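Local coordinates for Phosphoglucosamine/phosphogalactosamine mutase (Sulfolobus tokodaii, PDB 2F7L), which interconverts the 6-phosphates and 1-phosphates of glucosamine and galactosamine, a magnesium-dependent step toward UDP-N-acetylglucosamine and UDP-N-acetylgalactosamine, at residues S267-V272 with L350-N355; K279-A284 with A321-E326; S287-E292 with D415-V420; E292-K297 with F364-K369. One frame throughout, in Å; residues are numbered along the deposited sequence.

Contact 1. Residues S267-V272 with L350-N355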
loop_
_atom_site.group_PDB
_atom_site.type_symbol
_atom_site.label_atom_id
_atom_site.label_comp_id
_atom_site.label_asym_id
_atom_site.label_seq_id
_atom_site.Cartn_x
_atom_site.Cartn_y
_atom_site.Cartn_z
ATOM N N SER A 267 5.722 -8.477 -10.868
ATOM C CA SER A 267 4.579 -9.242 -11.342
ATOM C C SER A 267 5.133 -10.322 -12.287
ATOM O O SER A 267 4.610 -11.429 -12.400
ATOM C CB SER A 267 3.615 -8.307 -12.072
ATOM O OG SER A 267 2.292 -8.799 -11.989
ATOM N N TYR A 268 6.222 -9.986 -12.953
ATOM C CA TYR A 268 6.869 -10.910 -13.869
ATOM C C TYR A 268 7.491 -12.093 -13.111
ATOM O O TYR A 268 7.132 -13.257 -13.324
ATOM C CB TYR A 268 7.948 -10.161 -14.651
ATOM C CG TYR A 268 8.894 -11.062 -15.381
ATOM C CD1 TYR A 268 8.434 -11.917 -16.384
ATOM C CD2 TYR A 268 10.250 -11.091 -15.048
ATOM C CE1 TYR A 268 9.303 -12.785 -17.039
ATOM C CE2 TYR A 268 11.129 -11.959 -15.697
ATOM C CZ TYR A 268 10.648 -12.802 -16.690
ATOM O OH TYR A 268 11.504 -13.673 -17.319
ATOM N N TRP A 269 8.437 -11.776 -12.236
ATOM C CA TRP A 269 9.120 -12.777 -11.442
ATOM C C TRP A 269 8.151 -13.755 -10.777
ATOM O O TRP A 269 8.451 -14.938 -10.632
ATOM C CB TRP A 269 9.959 -12.083 -10.375
ATOM C CG TRP A 269 10.962 -12.976 -9.762
ATOM C CD1 TRP A 269 11.201 -13.155 -8.433
ATOM C CD2 TRP A 269 11.903 -13.799 -10.455
ATOM N NE1 TRP A 269 12.237 -14.041 -8.251
ATOM C CE2 TRP A 269 12.689 -14.450 -9.477
ATOM C CE3 TRP A 269 12.162 -14.053 -11.810
ATOM C CZ2 TRP A 269 13.717 -15.332 -9.811
ATOM C CZ3 TRP A 269 13.185 -14.933 -12.138
ATOM C CH2 TRP A 269 13.947 -15.560 -11.142
ATOM N N ALA A 270 6.988 -13.259 -10.373
ATOM C CA ALA A 270 6.003 -14.110 -9.716
ATOM C C ALA A 270 5.554 -15.266 -10.609
ATOM O O ALA A 270 5.258 -16.356 -10.105
ATOM C CB ALA A 270 4.799 -13.291 -9.275
ATOM N N SER A 271 5.498 -15.032 -11.921
ATOM C CA SER A 271 5.103 -16.079 -12.875
ATOM C C SER A 271 6.239 -17.092 -13.035
ATOM O O SER A 271 6.004 -18.285 -13.234
ATOM C CB SER A 271 4.790 -15.475 -14.242
ATOM O OG SER A 271 5.966 -14.901 -14.787
ATOM N N VAL A 272 7.468 -16.605 -12.962
ATOM C CA VAL A 272 8.629 -17.470 -13.075
ATOM C C VAL A 272 8.671 -18.434 -11.891
ATOM O O VAL A 272 9.104 -19.574 -12.037
ATOM C CB VAL A 272 9.936 -16.645 -13.100
ATOM C CG1 VAL A 272 11.139 -17.561 -13.036
ATOM C CG2 VAL A 272 9.984 -15.783 -14.367
ATOM N N LEU A 350 15.459 -8.498 -4.884
ATOM C CA LEU A 350 16.827 -9.005 -4.792
ATOM C C LEU A 350 16.925 -10.401 -5.421
ATOM O O LEU A 350 18.013 -10.825 -5.809
ATOM C CB LEU A 350 17.297 -9.064 -3.331
ATOM C CG LEU A 350 17.574 -7.741 -2.616
ATOM C CD1 LEU A 350 18.230 -8.017 -1.284
ATOM C CD2 LEU A 350 18.481 -6.863 -3.455
ATOM N N GLU A 351 15.806 -11.118 -5.511
ATOM C CA GLU A 351 15.852 -12.434 -6.122
ATOM C C GLU A 351 15.912 -12.198 -7.628
ATOM O O GLU A 351 16.907 -12.519 -8.271
ATOM C CB GLU A 351 14.626 -13.285 -5.757
ATOM C CG GLU A 351 15.002 -14.733 -5.420
ATOM C CD GLU A 351 13.824 -15.720 -5.445
ATOM O OE1 GLU A 351 13.998 -16.867 -4.959
ATOM O OE2 GLU A 351 12.733 -15.369 -5.955
ATOM N N LEU A 352 14.851 -11.612 -8.173
ATOM C CA LEU A 352 14.747 -11.278 -9.594
ATOM C C LEU A 352 16.064 -10.671 -10.115
ATOM O O LEU A 352 16.575 -11.048 -11.167
ATOM C CB LEU A 352 13.585 -10.292 -9.770
ATOM C CG LEU A 352 13.064 -9.818 -11.130
ATOM C CD1 LEU A 352 13.492 -8.375 -11.373
ATOM C CD2 LEU A 352 13.548 -10.773 -12.226
ATOM N N LEU A 353 16.615 -9.745 -9.348
ATOM C CA LEU A 353 17.864 -9.087 -9.693
ATOM C C LEU A 353 19.034 -10.068 -9.658
ATOM O O LEU A 353 19.949 -9.994 -10.477
ATOM C CB LEU A 353 18.117 -7.951 -8.702
ATOM C CG LEU A 353 18.821 -6.695 -9.213
ATOM C CD1 LEU A 353 20.242 -7.057 -9.571
ATOM C CD2 LEU A 353 18.081 -6.116 -10.421
ATOM N N ALA A 354 19.004 -10.987 -8.701
ATOM C CA ALA A 354 20.069 -11.972 -8.540
ATOM C C ALA A 354 20.114 -12.982 -9.668
ATOM O O ALA A 354 21.182 -13.359 -10.139
ATOM C CB ALA A 354 19.892 -12.700 -7.229
ATOM N N ASN A 355 18.939 -13.419 -10.091
ATOM C CA ASN A 355 18.818 -14.410 -11.138
ATOM C C ASN A 355 19.014 -13.843 -12.549
ATOM O O ASN A 355 19.240 -14.594 -13.490
ATOM C CB ASN A 355 17.453 -15.095 -11.030
ATOM C CG ASN A 355 17.416 -16.437 -11.740
ATOM O OD1 ASN A 355 16.355 -17.026 -11.930
ATOM N ND2 ASN A 355 18.592 -16.934 -12.134
#
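Trp-269 reaches across to Glu-351 with its indole N-H: NE1 gives a hydrogen bond to OE2 of Glu-351 at 2.7 Å, with an N-H...O angle of 156°. The ring and the carboxylate stand almost perpendicular, and OE2 is met on its anti side, from somewhat out of the carboxylate plane. That oxygen also makes a salt bridge with Lys-273, while OE1 takes the backbone N-H of Asp-164, so both ends of the carboxylate are held. The apolar part belongs to Leu-352, whose CB sits over the five-membered ring of Trp-269, 3.9 Å from its centroid, in a CH-pi contact. Further along, CD2 of Leu-352 lies 3.6 Å from CE3 of Trp-269. CG of Trp-269 is anti to the backbone N (chi1 -164°), which starts the indole out toward helix 342-356. Asn-355 brings OD1 up to the ring edge, in plane, at CH2. An alanine in place of Trp-269 would probably open a gap beside Leu-352 and leave OE2 of Glu-351 without its N-H partner, with Lys-273 remaining. This is packing of helix 259-272 on helix 342-356 within domain III, the axes of the two segments 10.3 Å apart and crossing at 72°.

Contact 2. Residues K279-A284 with A321-E326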
loop_
_atom_site.group_PDB
_atom_site.type_symbol
_atom_site.label_atom_id
_atom_site.label_comp_id
_atom_site.label_asym_id
_atom_site.label_seq_id
_atom_site.Cartn_x
_atom_site.Cartn_y
_atom_site.Cartn_z
ATOM N N LYS A 279 -1.424 -17.188 -14.936
ATOM C CA LYS A 279 -0.736 -15.985 -15.405
ATOM C C LYS A 279 -1.853 -14.943 -15.470
ATOM O O LYS A 279 -2.759 -15.017 -16.313
ATOM C CB LYS A 279 -0.126 -16.184 -16.802
ATOM C CG LYS A 279 0.625 -17.504 -17.035
ATOM C CD LYS A 279 1.875 -17.633 -16.182
ATOM C CE LYS A 279 2.601 -18.941 -16.469
ATOM N NZ LYS A 279 3.661 -19.173 -15.452
ATOM N N LYS A 280 -1.788 -13.988 -14.552
ATOM C CA LYS A 280 -2.799 -12.964 -14.457
ATOM C C LYS A 280 -2.571 -12.187 -13.171
ATOM O O LYS A 280 -2.403 -12.781 -12.102
ATOM C CB LYS A 280 -4.160 -13.623 -14.399
ATOM C CG LYS A 280 -5.302 -12.667 -14.187
ATOM C CD LYS A 280 -6.508 -13.399 -13.624
ATOM C CE LYS A 280 -6.463 -14.882 -13.967
ATOM N NZ LYS A 280 -6.143 -15.102 -15.418
ATOM N N ILE A 281 -2.587 -10.862 -13.282
ATOM C CA ILE A 281 -2.384 -9.993 -12.146
ATOM C C ILE A 281 -3.462 -8.916 -12.116
ATOM O O ILE A 281 -4.133 -8.683 -13.116
ATOM C CB ILE A 281 -0.973 -9.361 -12.209
ATOM C CG1 ILE A 281 -0.849 -8.427 -13.419
ATOM C CG2 ILE A 281 0.083 -10.477 -12.298
ATOM C CD1 ILE A 281 -1.441 -7.065 -13.222
ATOM N N VAL A 282 -3.635 -8.278 -10.957
ATOM C CA VAL A 282 -4.628 -7.220 -10.760
ATOM C C VAL A 282 -3.887 -5.912 -10.534
ATOM O O VAL A 282 -2.807 -5.900 -9.960
ATOM C CB VAL A 282 -5.480 -7.493 -9.498
ATOM C CG1 VAL A 282 -6.493 -6.380 -9.273
ATOM C CG2 VAL A 282 -6.181 -8.822 -9.629
ATOM N N THR A 283 -4.444 -4.808 -11.007
ATOM C CA THR A 283 -3.831 -3.499 -10.761
ATOM C C THR A 283 -4.857 -2.392 -10.967
ATOM O O THR A 283 -5.866 -2.579 -11.653
ATOM C CB THR A 283 -2.593 -3.237 -11.645
ATOM O OG1 THR A 283 -1.744 -2.299 -10.972
ATOM C CG2 THR A 283 -2.992 -2.652 -12.989
ATOM N N ALA A 284 -4.617 -1.244 -10.353
ATOM C CA ALA A 284 -5.554 -0.143 -10.477
ATOM C C ALA A 284 -5.318 0.695 -11.733
ATOM O O ALA A 284 -4.193 0.832 -12.244
ATOM C CB ALA A 284 -5.503 0.733 -9.237
ATOM N N ALA A 321 -5.462 -14.750 -8.283
ATOM C CA ALA A 321 -4.511 -14.151 -9.212
ATOM C C ALA A 321 -3.051 -14.468 -8.891
ATOM O O ALA A 321 -2.729 -15.002 -7.830
ATOM C CB ALA A 321 -4.721 -12.647 -9.249
ATOM N N LEU A 322 -2.164 -14.133 -9.817
ATOM C CA LEU A 322 -0.748 -14.386 -9.614
ATOM C C LEU A 322 -0.217 -13.409 -8.588
ATOM O O LEU A 322 0.479 -13.801 -7.670
ATOM C CB LEU A 322 0.027 -14.219 -10.926
ATOM C CG LEU A 322 1.528 -14.517 -10.864
ATOM C CD1 LEU A 322 1.734 -16.016 -10.635
ATOM C CD2 LEU A 322 2.210 -14.067 -12.156
ATOM N N ALA A 323 -0.539 -12.129 -8.766
ATOM C CA ALA A 323 -0.100 -11.065 -7.862
ATOM C C ALA A 323 -0.947 -9.820 -8.090
ATOM O O ALA A 323 -1.845 -9.818 -8.935
ATOM C CB ALA A 323 1.374 -10.730 -8.099
ATOM N N GLY A 324 -0.670 -8.768 -7.327
ATOM C CA GLY A 324 -1.398 -7.529 -7.496
ATOM C C GLY A 324 -0.454 -6.418 -7.117
ATOM O O GLY A 324 0.561 -6.679 -6.491
ATOM N N PHE A 325 -0.743 -5.191 -7.525
ATOM C CA PHE A 325 0.093 -4.064 -7.142
ATOM C C PHE A 325 -0.546 -2.724 -7.496
ATOM O O PHE A 325 -1.518 -2.664 -8.261
ATOM C CB PHE A 325 1.495 -4.168 -7.757
ATOM C CG PHE A 325 1.539 -3.966 -9.249
ATOM C CD1 PHE A 325 1.333 -5.033 -10.122
ATOM C CD2 PHE A 325 1.802 -2.705 -9.787
ATOM C CE1 PHE A 325 1.392 -4.850 -11.513
ATOM C CE2 PHE A 325 1.859 -2.511 -11.161
ATOM C CZ PHE A 325 1.654 -3.587 -12.028
ATOM N N GLU A 326 -0.018 -1.660 -6.893
ATOM C CA GLU A 326 -0.491 -0.307 -7.143
ATOM C C GLU A 326 0.684 0.494 -7.662
ATOM O O GLU A 326 1.822 0.146 -7.403
ATOM C CB GLU A 326 -1.008 0.357 -5.866
ATOM C CG GLU A 326 -2.334 -0.163 -5.359
ATOM C CD GLU A 326 -3.238 0.960 -4.845
ATOM O OE1 GLU A 326 -4.004 1.547 -5.653
ATOM O OE2 GLU A 326 -3.174 1.270 -3.628
#
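Val-282 and Gly-324 form a parallel bridge between strands 280-284 and 323-326, the two inner strands of the mixed sheet in domain III. Val-282 bonds to the residues flanking Gly-324: its N donates to O of Ala-323 at 3.1 Å, and its O accepts from N of Phe-325 at 3.3 Å. Two residues earlier, N of Leu-322 donates to O of Lys-280 at 2.7 Å. On the face that carries Ile-281, Thr-283 and Phe-325, OG1 of Thr-283 donates to O of Phe-325 at 2.7 Å, from above the carbonyl plane. The same OG1 lies 3.6 Å above the Phe-325 ring, over its centre, and is also hydrogen-bonded to OG of Ser-287. CG of Phe-325 stands between the backbone N and the carbonyl carbon (chi1 70°), on that same face. CD1 of Ile-281 touches CE1 of Phe-325 at 4.0 Å. On the other face CG2 of Val-282 packs on CB of Ala-321. The side chain of Glu-326 is about 8 Å from that of Ser-97, by similarity the phosphoserine of the reaction, here unmodified. The strand order 301-305, 280-284, 323-326, 329-332, the last antiparallel, has its counterpart in domain II, as expected for this mutase family.

Contact 3. Residues S287-E292 with D415-V420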
loop_
_atom_site.group_PDB
_atom_site.type_symbol
_atom_site.label_atom_id
_atom_site.label_comp_id
_atom_site.label_asym_id
_atom_site.label_seq_id
_atom_site.Cartn_x
_atom_site.Cartn_y
_atom_site.Cartn_z
ATOM N N SER A 287 -2.397 2.739 -12.733
ATOM C CA SER A 287 -1.172 2.123 -13.252
ATOM C C SER A 287 -0.967 2.379 -14.752
ATOM O O SER A 287 -1.933 2.435 -15.534
ATOM C CB SER A 287 -1.209 0.610 -13.003
ATOM O OG SER A 287 -0.750 0.279 -11.713
ATOM N N SER A 288 0.299 2.523 -15.143
ATOM C CA SER A 288 0.660 2.759 -16.536
ATOM C C SER A 288 0.290 1.567 -17.382
ATOM O O SER A 288 0.395 0.446 -16.915
ATOM C CB SER A 288 2.161 2.983 -16.658
ATOM O OG SER A 288 2.594 2.806 -17.997
ATOM N N SER A 289 -0.131 1.800 -18.625
ATOM C CA SER A 289 -0.514 0.704 -19.530
ATOM C C SER A 289 0.722 -0.113 -19.907
ATOM O O SER A 289 0.628 -1.229 -20.426
ATOM C CB SER A 289 -1.211 1.247 -20.785
ATOM O OG SER A 289 -0.377 2.142 -21.488
ATOM N N LEU A 290 1.879 0.470 -19.635
ATOM C CA LEU A 290 3.163 -0.176 -19.854
ATOM C C LEU A 290 3.106 -1.623 -19.313
ATOM O O LEU A 290 3.707 -2.548 -19.875
ATOM C CB LEU A 290 4.225 0.656 -19.122
ATOM C CG LEU A 290 5.475 0.176 -18.393
ATOM C CD1 LEU A 290 6.013 1.406 -17.686
ATOM C CD2 LEU A 290 5.202 -0.917 -17.366
ATOM N N VAL A 291 2.370 -1.803 -18.219
ATOM C CA VAL A 291 2.213 -3.106 -17.602
ATOM C C VAL A 291 1.682 -4.132 -18.616
ATOM O O VAL A 291 2.175 -5.266 -18.678
ATOM C CB VAL A 291 1.262 -3.021 -16.373
ATOM C CG1 VAL A 291 -0.103 -2.519 -16.803
ATOM C CG2 VAL A 291 1.133 -4.394 -15.695
ATOM N N GLU A 292 0.687 -3.746 -19.415
ATOM C CA GLU A 292 0.143 -4.670 -20.418
ATOM C C GLU A 292 1.182 -5.002 -21.466
ATOM O O GLU A 292 1.362 -6.159 -21.842
ATOM C CB GLU A 292 -1.059 -4.076 -21.139
ATOM C CG GLU A 292 -2.323 -4.039 -20.345
ATOM C CD GLU A 292 -3.507 -3.658 -21.206
ATOM O OE1 GLU A 292 -3.377 -2.711 -22.018
ATOM O OE2 GLU A 292 -4.570 -4.305 -21.067
ATOM N N ASP A 415 0.862 3.275 -27.371
ATOM C CA ASP A 415 1.867 4.150 -26.796
ATOM C C ASP A 415 1.380 5.372 -26.037
ATOM O O ASP A 415 2.058 6.395 -26.025
ATOM C CB ASP A 415 2.836 4.613 -27.884
ATOM C CG ASP A 415 3.620 3.467 -28.474
ATOM O OD1 ASP A 415 3.930 2.526 -27.715
ATOM O OD2 ASP A 415 3.937 3.506 -29.677
ATOM N N PHE A 416 0.217 5.282 -25.404
ATOM C CA PHE A 416 -0.299 6.406 -24.614
ATOM C C PHE A 416 -1.523 5.932 -23.869
ATOM O O PHE A 416 -2.188 4.989 -24.297
ATOM C CB PHE A 416 -0.690 7.597 -25.510
ATOM C CG PHE A 416 -2.128 7.566 -25.988
ATOM C CD1 PHE A 416 -3.163 8.016 -25.166
ATOM C CD2 PHE A 416 -2.455 7.031 -27.233
ATOM C CE1 PHE A 416 -4.495 7.928 -25.569
ATOM C CE2 PHE A 416 -3.789 6.942 -27.647
ATOM C CZ PHE A 416 -4.809 7.389 -26.813
ATOM N N TRP A 417 -1.814 6.574 -22.746
ATOM C CA TRP A 417 -3.009 6.239 -21.979
ATOM C C TRP A 417 -3.271 7.394 -21.033
ATOM O O TRP A 417 -2.396 8.233 -20.812
ATOM C CB TRP A 417 -2.823 4.948 -21.166
ATOM C CG TRP A 417 -1.780 5.079 -20.099
ATOM C CD1 TRP A 417 -0.439 4.953 -20.255
ATOM C CD2 TRP A 417 -1.994 5.430 -18.731
ATOM N NE1 TRP A 417 0.205 5.202 -19.076
ATOM C CE2 TRP A 417 -0.725 5.501 -18.118
ATOM C CE3 TRP A 417 -3.131 5.701 -17.964
ATOM C CZ2 TRP A 417 -0.553 5.831 -16.762
ATOM C CZ3 TRP A 417 -2.967 6.036 -16.613
ATOM C CH2 TRP A 417 -1.685 6.096 -16.028
ATOM N N PHE A 418 -4.486 7.460 -20.506
ATOM C CA PHE A 418 -4.810 8.493 -19.539
ATOM C C PHE A 418 -5.931 8.030 -18.616
ATOM O O PHE A 418 -6.643 7.053 -18.906
ATOM C CB PHE A 418 -5.168 9.830 -20.215
ATOM C CG PHE A 418 -6.468 9.826 -20.986
ATOM C CD1 PHE A 418 -6.475 9.651 -22.371
ATOM C CD2 PHE A 418 -7.679 10.038 -20.337
ATOM C CE1 PHE A 418 -7.672 9.688 -23.105
ATOM C CE2 PHE A 418 -8.882 10.077 -21.058
ATOM C CZ PHE A 418 -8.875 9.901 -22.453
ATOM N N LEU A 419 -6.036 8.717 -17.478
ATOM C CA LEU A 419 -7.053 8.455 -16.471
ATOM C C LEU A 419 -7.581 9.789 -15.960
ATOM O O LEU A 419 -6.811 10.650 -15.518
ATOM C CB LEU A 419 -6.467 7.659 -15.293
ATOM C CG LEU A 419 -7.416 7.428 -14.104
ATOM C CD1 LEU A 419 -8.660 6.728 -14.590
ATOM C CD2 LEU A 419 -6.751 6.605 -13.022
ATOM N N VAL A 420 -8.889 9.974 -16.056
ATOM C CA VAL A 420 -9.524 11.184 -15.547
ATOM C C VAL A 420 -10.414 10.652 -14.435
ATOM O O VAL A 420 -11.416 9.965 -14.697
ATOM C CB VAL A 420 -10.399 11.877 -16.602
ATOM C CG1 VAL A 420 -10.934 13.175 -16.043
ATOM C CG2 VAL A 420 -9.601 12.142 -17.848
#
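Trp-417 lays one face of its indole against the backbone of Ser-287, Ser-288 and Ser-289. CA of Ser-288 is closest to the six-membered ring, 3.3 Å from CZ2 of Trp-417; O of Ser-287 lies over the rim near CH2, and N of Ser-289 stands 3.4 Å above the ring plane. OG of Ser-289 comes to 3.1 Å from CD1 of Trp-417, at the rim of the five-membered ring. The ring is brought there with CG between the backbone N and the carbonyl carbon (chi1 65°). The contact joins two domains: the tryptophan stands on strand 416-422 of the antiparallel C-terminal sheet, the serines on the loop before helix 290-296 of domain III. Next outward, OE2 of Glu-434 on the neighbouring strand is hydrogen-bonded to both NE1 of Trp-417 and OG of Ser-288. An alanine at Trp-417 would probably bare the serine backbone and cost Glu-434 one of these two partners. OG of Ser-288 also accepts from N of Leu-290 at 2.9 Å, a capping bond in the turn leading into the helix. Within domain III OD1 of Asp-260 takes the N-H of Ser-288, and from the C-terminal sheet NZ of Lys-410 bonds to O of Ser-287.

Contact 4. Residues E292-K297 with F364-K369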
loop_
_atom_site.group_PDB
_atom_site.type_symbol
_atom_site.label_atom_id
_atom_site.label_comp_id
_atom_site.label_asym_id
_atom_site.label_seq_id
_atom_site.Cartn_x
_atom_site.Cartn_y
_atom_site.Cartn_z
ATOM N N GLU A 292 0.687 -3.746 -19.415
ATOM C CA GLU A 292 0.143 -4.670 -20.418
ATOM C C GLU A 292 1.182 -5.002 -21.466
ATOM O O GLU A 292 1.362 -6.159 -21.842
ATOM C CB GLU A 292 -1.059 -4.076 -21.139
ATOM C CG GLU A 292 -2.323 -4.039 -20.345
ATOM C CD GLU A 292 -3.507 -3.658 -21.206
ATOM O OE1 GLU A 292 -3.377 -2.711 -22.018
ATOM O OE2 GLU A 292 -4.570 -4.305 -21.067
ATOM N N GLU A 293 1.860 -3.969 -21.937
ATOM C CA GLU A 293 2.869 -4.139 -22.951
ATOM C C GLU A 293 3.885 -5.193 -22.559
ATOM O O GLU A 293 4.139 -6.135 -23.305
ATOM C CB GLU A 293 3.569 -2.811 -23.186
ATOM C CG GLU A 293 4.338 -2.718 -24.492
ATOM C CD GLU A 293 4.702 -1.282 -24.807
ATOM O OE1 GLU A 293 3.902 -0.379 -24.459
ATOM O OE2 GLU A 293 5.775 -1.059 -25.406
ATOM N N TYR A 294 4.458 -5.036 -21.374
ATOM C CA TYR A 294 5.472 -5.961 -20.895
ATOM C C TYR A 294 4.937 -7.323 -20.484
ATOM O O TYR A 294 5.501 -8.337 -20.848
ATOM C CB TYR A 294 6.218 -5.343 -19.716
ATOM C CG TYR A 294 7.597 -5.915 -19.498
ATOM C CD1 TYR A 294 8.708 -5.354 -20.118
ATOM C CD2 TYR A 294 7.791 -7.016 -18.673
ATOM C CE1 TYR A 294 9.978 -5.873 -19.916
ATOM C CE2 TYR A 294 9.062 -7.545 -18.468
ATOM C CZ TYR A 294 10.146 -6.966 -19.090
ATOM O OH TYR A 294 11.403 -7.468 -18.863
ATOM N N LEU A 295 3.856 -7.367 -19.723
ATOM C CA LEU A 295 3.350 -8.665 -19.302
ATOM C C LEU A 295 2.713 -9.429 -20.436
ATOM O O LEU A 295 2.519 -10.640 -20.331
ATOM C CB LEU A 295 2.356 -8.519 -18.147
ATOM C CG LEU A 295 2.962 -7.981 -16.842
ATOM C CD1 LEU A 295 1.899 -7.982 -15.755
ATOM C CD2 LEU A 295 4.170 -8.829 -16.417
ATOM N N SER A 296 2.391 -8.716 -21.515
ATOM C CA SER A 296 1.773 -9.333 -22.688
ATOM C C SER A 296 2.666 -10.409 -23.288
ATOM O O SER A 296 2.206 -11.506 -23.625
ATOM C CB SER A 296 1.470 -8.283 -23.754
ATOM O OG SER A 296 0.218 -7.666 -23.505
ATOM N N LYS A 297 3.946 -10.093 -23.418
ATOM C CA LYS A 297 4.887 -11.045 -23.965
ATOM C C LYS A 297 5.264 -12.144 -22.968
ATOM O O LYS A 297 6.405 -12.597 -22.933
ATOM C CB LYS A 297 6.140 -10.319 -24.469
ATOM C CG LYS A 297 6.813 -9.387 -23.496
ATOM C CD LYS A 297 8.158 -8.927 -24.065
ATOM C CE LYS A 297 8.770 -7.784 -23.249
ATOM N NZ LYS A 297 8.846 -8.072 -21.774
ATOM N N PHE A 364 15.590 -2.254 -14.907
ATOM C CA PHE A 364 14.479 -1.338 -15.093
ATOM C C PHE A 364 14.360 -0.850 -16.516
ATOM O O PHE A 364 13.245 -0.677 -17.034
ATOM C CB PHE A 364 14.610 -0.151 -14.140
ATOM C CG PHE A 364 13.989 -0.401 -12.803
ATOM C CD1 PHE A 364 14.778 -0.709 -11.697
ATOM C CD2 PHE A 364 12.596 -0.403 -12.667
ATOM C CE1 PHE A 364 14.187 -1.020 -10.485
ATOM C CE2 PHE A 364 12.000 -0.710 -11.461
ATOM C CZ PHE A 364 12.793 -1.021 -10.369
ATOM N N ASP A 365 15.507 -0.628 -17.150
ATOM C CA ASP A 365 15.484 -0.178 -18.520
ATOM C C ASP A 365 14.817 -1.194 -19.431
ATOM O O ASP A 365 14.358 -0.832 -20.494
ATOM C CB ASP A 365 16.884 0.156 -19.015
ATOM C CG ASP A 365 17.367 1.507 -18.516
ATOM O OD1 ASP A 365 16.521 2.387 -18.229
ATOM O OD2 ASP A 365 18.598 1.699 -18.423
ATOM N N ARG A 366 14.730 -2.454 -19.020
ATOM C CA ARG A 366 14.080 -3.456 -19.861
ATOM C C ARG A 366 12.585 -3.180 -20.036
ATOM O O ARG A 366 11.911 -3.883 -20.772
ATOM C CB ARG A 366 14.208 -4.868 -19.274
ATOM C CG ARG A 366 15.606 -5.489 -19.161
ATOM C CD ARG A 366 15.413 -7.009 -19.014
ATOM N NE ARG A 366 16.416 -7.725 -18.222
ATOM C CZ ARG A 366 17.720 -7.754 -18.481
ATOM N NH1 ARG A 366 18.233 -7.092 -19.523
ATOM N NH2 ARG A 366 18.515 -8.480 -17.706
ATOM N N LEU A 367 12.061 -2.168 -19.350
ATOM C CA LEU A 367 10.625 -1.833 -19.425
ATOM C C LEU A 367 10.300 -0.704 -20.409
ATOM O O LEU A 367 11.146 0.148 -20.712
ATOM C CB LEU A 367 10.101 -1.408 -18.042
ATOM C CG LEU A 367 9.433 -2.307 -17.001
ATOM C CD1 LEU A 367 9.705 -3.755 -17.271
ATOM C CD2 LEU A 367 9.930 -1.909 -15.615
ATOM N N PRO A 368 9.057 -0.677 -20.910
ATOM C CA PRO A 368 8.638 0.365 -21.846
ATOM C C PRO A 368 8.810 1.720 -21.156
ATOM O O PRO A 368 8.524 1.851 -19.963
ATOM C CB PRO A 368 7.173 0.036 -22.089
ATOM C CG PRO A 368 7.138 -1.447 -21.943
ATOM C CD PRO A 368 7.997 -1.682 -20.730
ATOM N N LYS A 369 9.274 2.723 -21.889
ATOM C CA LYS A 369 9.471 4.051 -21.314
ATOM C C LYS A 369 8.319 4.984 -21.680
ATOM O O LYS A 369 8.035 5.187 -22.855
ATOM C CB LYS A 369 10.812 4.615 -21.800
ATOM C CG LYS A 369 10.922 6.134 -21.854
ATOM C CD LYS A 369 11.823 6.582 -23.060
ATOM C CE LYS A 369 11.042 6.821 -24.409
ATOM N NZ LYS A 369 10.164 5.698 -24.953
#
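The nearest CA atoms of the two segments are those of Tyr-294 and Leu-367, 6.8 Å apart. One segment is the last turn of helix 290-296 and the residue after it. The other leaves helix 360-365 through a turn, with N of Leu-367 bonded to O of Phe-364 at 3.0 Å, and then runs out extended. No hydrogen bond joins the two, so side chains do the work. Tyr-294 projects with CG anti to the backbone N (chi1 -157°), and CD1 of Leu-367 sits over one face of its ring, 3.5 Å from the centroid, in a CH-pi contact. The two side chains meet at about a right angle. O of Arg-366 lies at the ring edge, near the plane, by CE1, and OH of Tyr-294 reaches CB of Arg-366 at 3.8 Å. CD of Pro-368 rests 3.8 Å from CD1 of Tyr-294. Over the opposite face of that ring stands NZ of Lys-297. Glu-293 runs alongside Pro-368 in the opposite sense, with OE2 of Glu-293 3.7 Å from CG of Pro-368. The carboxylate has other partners: Lys-436 in a salt bridge through OE2, and the hydroxyl of Tyr-370 through OE1. Arg-366 turns its guanidinium away to Glu-362. The arrangement is surface packing of a helix end against the connection that leads from domain III into strand 371-378 of the C-terminal sheet.

From the N terminus, the first segments of all four contacts follow one another: helix 259-272, strand 280-284, then the loop and helix 290-296. Contact 2 closes first, when the chain returns at 321-326. Contact 1 closes next at 350-355, with contact 2 nested inside its loop. Contact 4 follows at 364-369, and contact 3 closes last at 415-420, enclosing contact 4 in turn. Contacts 1 and 2 each cross both contacts 3 and 4. Contacts 1, 2 and 4 join helix to helix, strand to strand and helix end to loop within domain III; contact 3 joins it to the C-terminal domain. Leu-295, on the helix of contact 4, touches Ile-281 of contact 2 and Ser-267 of contact 1.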